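Local coordinates for adhesion and penetration protein autotransporter (Haemophilus influenzae, PDB 3SYJ) that promotes bacterial adherence to and invasion of host cells as a self-associating autotransporter, and is probably also a serine protease, at residues M133-Y142 with Q252-D260. Residues are numbered along the deposited sequence; the frame is centred on the assembly and turned at random.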
loop_
_atom_site.group_PDB
_atom_site.type_symbol
_atom_site.label_atom_id
_atom_site.label_comp_id
_atom_site.label_asym_id
_atom_site.label_seq_id
_atom_site.Cartn_x
_atom_site.Cartn_y
_atom_site.Cartn_z
ATOM N N MET A 133 -62.579 13.883 11.753
ATOM C CA MET A 133 -63.309 14.886 12.517
ATOM C C MET A 133 -63.284 14.641 14.037
ATOM O O MET A 133 -63.214 13.498 14.497
ATOM C CB MET A 133 -64.764 14.908 12.069
ATOM C CG MET A 133 -64.962 15.192 10.605
ATOM S SD MET A 133 -66.714 15.377 10.281
ATOM C CE MET A 133 -66.688 15.943 8.589
ATOM N N THR A 134 -63.349 15.721 14.816
ATOM C CA THR A 134 -63.588 15.595 16.248
ATOM C C THR A 134 -65.039 15.149 16.402
ATOM O O THR A 134 -65.862 15.406 15.522
ATOM C CB THR A 134 -63.326 16.922 17.018
ATOM O OG1 THR A 134 -64.062 17.996 16.419
ATOM C CG2 THR A 134 -61.846 17.258 17.010
ATOM N N SER A 135 -65.359 14.472 17.498
ATOM C CA SER A 135 -66.673 13.842 17.599
ATOM C C SER A 135 -67.619 14.487 18.610
ATOM O O SER A 135 -68.827 14.258 18.566
ATOM C CB SER A 135 -66.519 12.356 17.902
ATOM O OG SER A 135 -65.732 12.170 19.059
ATOM N N ASN A 136 -67.076 15.292 19.515
ATOM C CA ASN A 136 -67.883 15.914 20.560
ATOM C C ASN A 136 -68.429 17.250 20.087
ATOM O O ASN A 136 -67.716 18.025 19.449
ATOM C CB ASN A 136 -67.040 16.096 21.819
ATOM C CG ASN A 136 -67.879 16.283 23.074
ATOM O OD1 ASN A 136 -68.837 17.056 23.093
ATOM N ND2 ASN A 136 -67.500 15.585 24.143
ATOM N N MET A 137 -69.693 17.519 20.384
ATOM C CA MET A 137 -70.307 18.775 19.964
ATOM C C MET A 137 -70.247 19.858 21.050
ATOM O O MET A 137 -70.621 21.011 20.817
ATOM C CB MET A 137 -71.746 18.553 19.503
ATOM C CG MET A 137 -71.892 17.533 18.384
ATOM S SD MET A 137 -71.039 17.995 16.861
ATOM C CE MET A 137 -71.737 19.605 16.549
ATOM N N ASN A 138 -69.761 19.495 22.232
ATOM C CA ASN A 138 -69.566 20.481 23.283
ATOM C C ASN A 138 -68.221 21.200 23.149
ATOM O O ASN A 138 -67.163 20.613 23.385
ATOM C CB ASN A 138 -69.702 19.839 24.663
ATOM C CG ASN A 138 -69.438 20.828 25.795
ATOM O OD1 ASN A 138 -69.792 22.017 25.711
ATOM N ND2 ASN A 138 -68.808 20.340 26.865
ATOM N N GLY A 139 -68.272 22.472 22.771
ATOM C CA GLY A 139 -67.077 23.274 22.593
ATOM C C GLY A 139 -66.112 23.258 23.765
ATOM O O GLY A 139 -64.897 23.315 23.573
ATOM N N SER A 140 -66.639 23.180 24.982
ATOM C CA SER A 140 -65.799 23.167 26.180
ATOM C C SER A 140 -64.816 21.991 26.217
ATOM O O SER A 140 -63.771 22.069 26.867
ATOM C CB SER A 140 -66.666 23.172 27.441
ATOM O OG SER A 140 -67.509 24.314 27.468
ATOM N N THR A 141 -65.155 20.909 25.519
ATOM C CA THR A 141 -64.319 19.706 25.473
ATOM C C THR A 141 -62.877 20.008 25.099
ATOM O O THR A 141 -61.947 19.385 25.605
ATOM C CB THR A 141 -64.844 18.713 24.415
ATOM O OG1 THR A 141 -66.159 18.284 24.772
ATOM C CG2 THR A 141 -63.918 17.497 24.289
ATOM N N TYR A 142 -62.708 20.972 24.203
ATOM C CA TYR A 142 -61.440 21.184 23.520
ATOM C C TYR A 142 -60.549 22.223 24.191
ATOM O O TYR A 142 -59.443 22.492 23.721
ATOM C CB TYR A 142 -61.715 21.534 22.055
ATOM C CG TYR A 142 -62.595 20.488 21.408
ATOM C CD1 TYR A 142 -62.078 19.245 21.050
ATOM C CD2 TYR A 142 -63.951 20.721 21.192
ATOM C CE1 TYR A 142 -62.878 18.274 20.477
ATOM C CE2 TYR A 142 -64.760 19.751 20.620
ATOM C CZ TYR A 142 -64.213 18.531 20.268
ATOM O OH TYR A 142 -64.994 17.557 19.702
ATOM N N GLN A 252 -68.225 26.997 13.901
ATOM C CA GLN A 252 -69.173 25.900 14.020
ATOM C C GLN A 252 -68.394 24.582 14.097
ATOM O O GLN A 252 -67.644 24.247 13.179
ATOM C CB GLN A 252 -70.118 25.888 12.823
ATOM C CG GLN A 252 -71.067 27.067 12.790
ATOM C CD GLN A 252 -72.009 27.071 13.965
ATOM O OE1 GLN A 252 -71.925 27.931 14.835
ATOM N NE2 GLN A 252 -72.908 26.100 14.005
ATOM N N LEU A 253 -68.557 23.849 15.196
ATOM C CA LEU A 253 -67.871 22.571 15.361
ATOM C C LEU A 253 -68.291 21.586 14.267
ATOM O O LEU A 253 -69.389 21.688 13.728
ATOM C CB LEU A 253 -68.143 21.984 16.751
ATOM C CG LEU A 253 -67.693 22.829 17.952
ATOM C CD1 LEU A 253 -67.995 22.103 19.254
ATOM C CD2 LEU A 253 -66.216 23.182 17.879
ATOM N N VAL A 254 -67.414 20.645 13.924
ATOM C CA VAL A 254 -67.734 19.688 12.865
ATOM C C VAL A 254 -68.730 18.655 13.369
ATOM O O VAL A 254 -68.726 18.305 14.551
ATOM C CB VAL A 254 -66.480 18.981 12.312
ATOM C CG1 VAL A 254 -65.606 19.977 11.547
ATOM C CG2 VAL A 254 -65.704 18.311 13.442
ATOM N N ARG A 255 -69.566 18.159 12.462
ATOM C CA ARG A 255 -70.671 17.283 12.836
ATOM C C ARG A 255 -70.509 15.857 12.302
ATOM O O ARG A 255 -70.940 15.537 11.202
ATOM C CB ARG A 255 -71.994 17.918 12.403
ATOM C CG ARG A 255 -72.112 19.351 12.929
ATOM C CD ARG A 255 -73.382 20.062 12.496
ATOM N NE ARG A 255 -73.305 21.491 12.795
ATOM C CZ ARG A 255 -74.074 22.414 12.229
ATOM N NH1 ARG A 255 -74.986 22.062 11.342
ATOM N NH2 ARG A 255 -73.926 23.691 12.546
ATOM N N LYS A 256 -69.885 15.007 13.109
ATOM C CA LYS A 256 -69.538 13.648 12.714
ATOM C C LYS A 256 -70.771 12.768 12.478
ATOM O O LYS A 256 -70.772 11.919 11.590
ATOM C CB LYS A 256 -68.652 13.028 13.793
ATOM C CG LYS A 256 -68.037 11.688 13.447
ATOM C CD LYS A 256 -66.604 11.856 12.975
ATOM C CE LYS A 256 -65.779 10.601 13.241
ATOM N NZ LYS A 256 -65.640 10.312 14.702
ATOM N N SER A 257 -71.817 12.965 13.278
ATOM C CA SER A 257 -73.032 12.161 13.160
ATOM C C SER A 257 -73.824 12.533 11.926
ATOM O O SER A 257 -74.450 11.682 11.297
ATOM C CB SER A 257 -73.922 12.326 14.390
ATOM O OG SER A 257 -73.589 11.373 15.382
ATOM N N TYR A 258 -73.814 13.816 11.594
ATOM C CA TYR A 258 -74.499 14.280 10.403
ATOM C C TYR A 258 -73.777 13.742 9.188
ATOM O O TYR A 258 -74.402 13.268 8.241
ATOM C CB TYR A 258 -74.526 15.801 10.370
ATOM C CG TYR A 258 -75.007 16.408 9.077
ATOM C CD1 TYR A 258 -76.328 16.269 8.670
ATOM C CD2 TYR A 258 -74.148 17.155 8.281
ATOM C CE1 TYR A 258 -76.777 16.847 7.493
ATOM C CE2 TYR A 258 -74.585 17.738 7.109
ATOM C CZ TYR A 258 -75.902 17.581 6.719
ATOM O OH TYR A 258 -76.338 18.158 5.550
ATOM N N PHE A 259 -72.453 13.800 9.213
ATOM C CA PHE A 259 -71.701 13.297 8.079
ATOM C C PHE A 259 -71.972 11.812 7.856
ATOM O O PHE A 259 -72.100 11.373 6.718
ATOM C CB PHE A 259 -70.204 13.513 8.241
ATOM C CG PHE A 259 -69.407 12.830 7.182
ATOM C CD1 PHE A 259 -69.349 13.355 5.902
ATOM C CD2 PHE A 259 -68.763 11.631 7.443
ATOM C CE1 PHE A 259 -68.633 12.717 4.906
ATOM C CE2 PHE A 259 -68.049 10.989 6.451
ATOM C CZ PHE A 259 -67.987 11.536 5.180
ATOM N N ASP A 260 -72.050 11.048 8.943
ATOM C CA ASP A 260 -72.337 9.619 8.860
ATOM C C ASP A 260 -73.671 9.365 8.175
ATOM O O ASP A 260 -73.805 8.420 7.400
ATOM C CB ASP A 260 -72.316 8.967 10.247
ATOM C CG ASP A 260 -70.905 8.799 10.791
ATOM O OD1 ASP A 260 -69.943 9.036 10.025
ATOM O OD2 ASP A 260 -70.755 8.430 11.981
HETATM O O HOH W 1 -66.733 18.493 16.641
HETATM O O HOH W 2 -68.564 15.630 15.633
#
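M133 lays its side chain obliquely across V254, its CB 3.8 Å from V254 CG2 and 3.7 Å from K256 CD. The chain runs extended beyond CG (chi2 -173°), which carries CE to the CB of F259 on the first turn of helix 256-266; a long, unbranched thioether can follow that buried path. T134 combines a hydroxyl for N235 OD1 of strand 231-238 and for a water (OG1 to water 2.7 Å) with a contact to V254, whose CG2 lies 3.4 Å from OG1; V254, compact and branched, suits the place between M133 and T134. That water bridges N136 O and V254 O, within bonding distance of both. A second water donates to T134 O and V254 O while accepting from K256 N, 2.9 Å away, so it links the loop to the helix start. N136 OD1 closes an Asx turn onto N138 N. M137, bent at chi2 and chi3 (-62° and -55°), folds SD to 3.3 Å from V254 O and sets CE against R255 CG at 3.6 Å. Beside it, the branched end of L253 reaches the loop backbone, CD1 packing on M137 O and lying 3.5 Å from G139 N, and meets the edge of the Y142 ring, whose hydroxyl donates to N136 O. Apolar groups thus pack partly on one another and partly on polar atoms, mostly of the backbone, while the polar links between this loop and the strand-to-helix turn of the protease domain run through water; both waters approach V254 O, but only the second is clearly a donor to it.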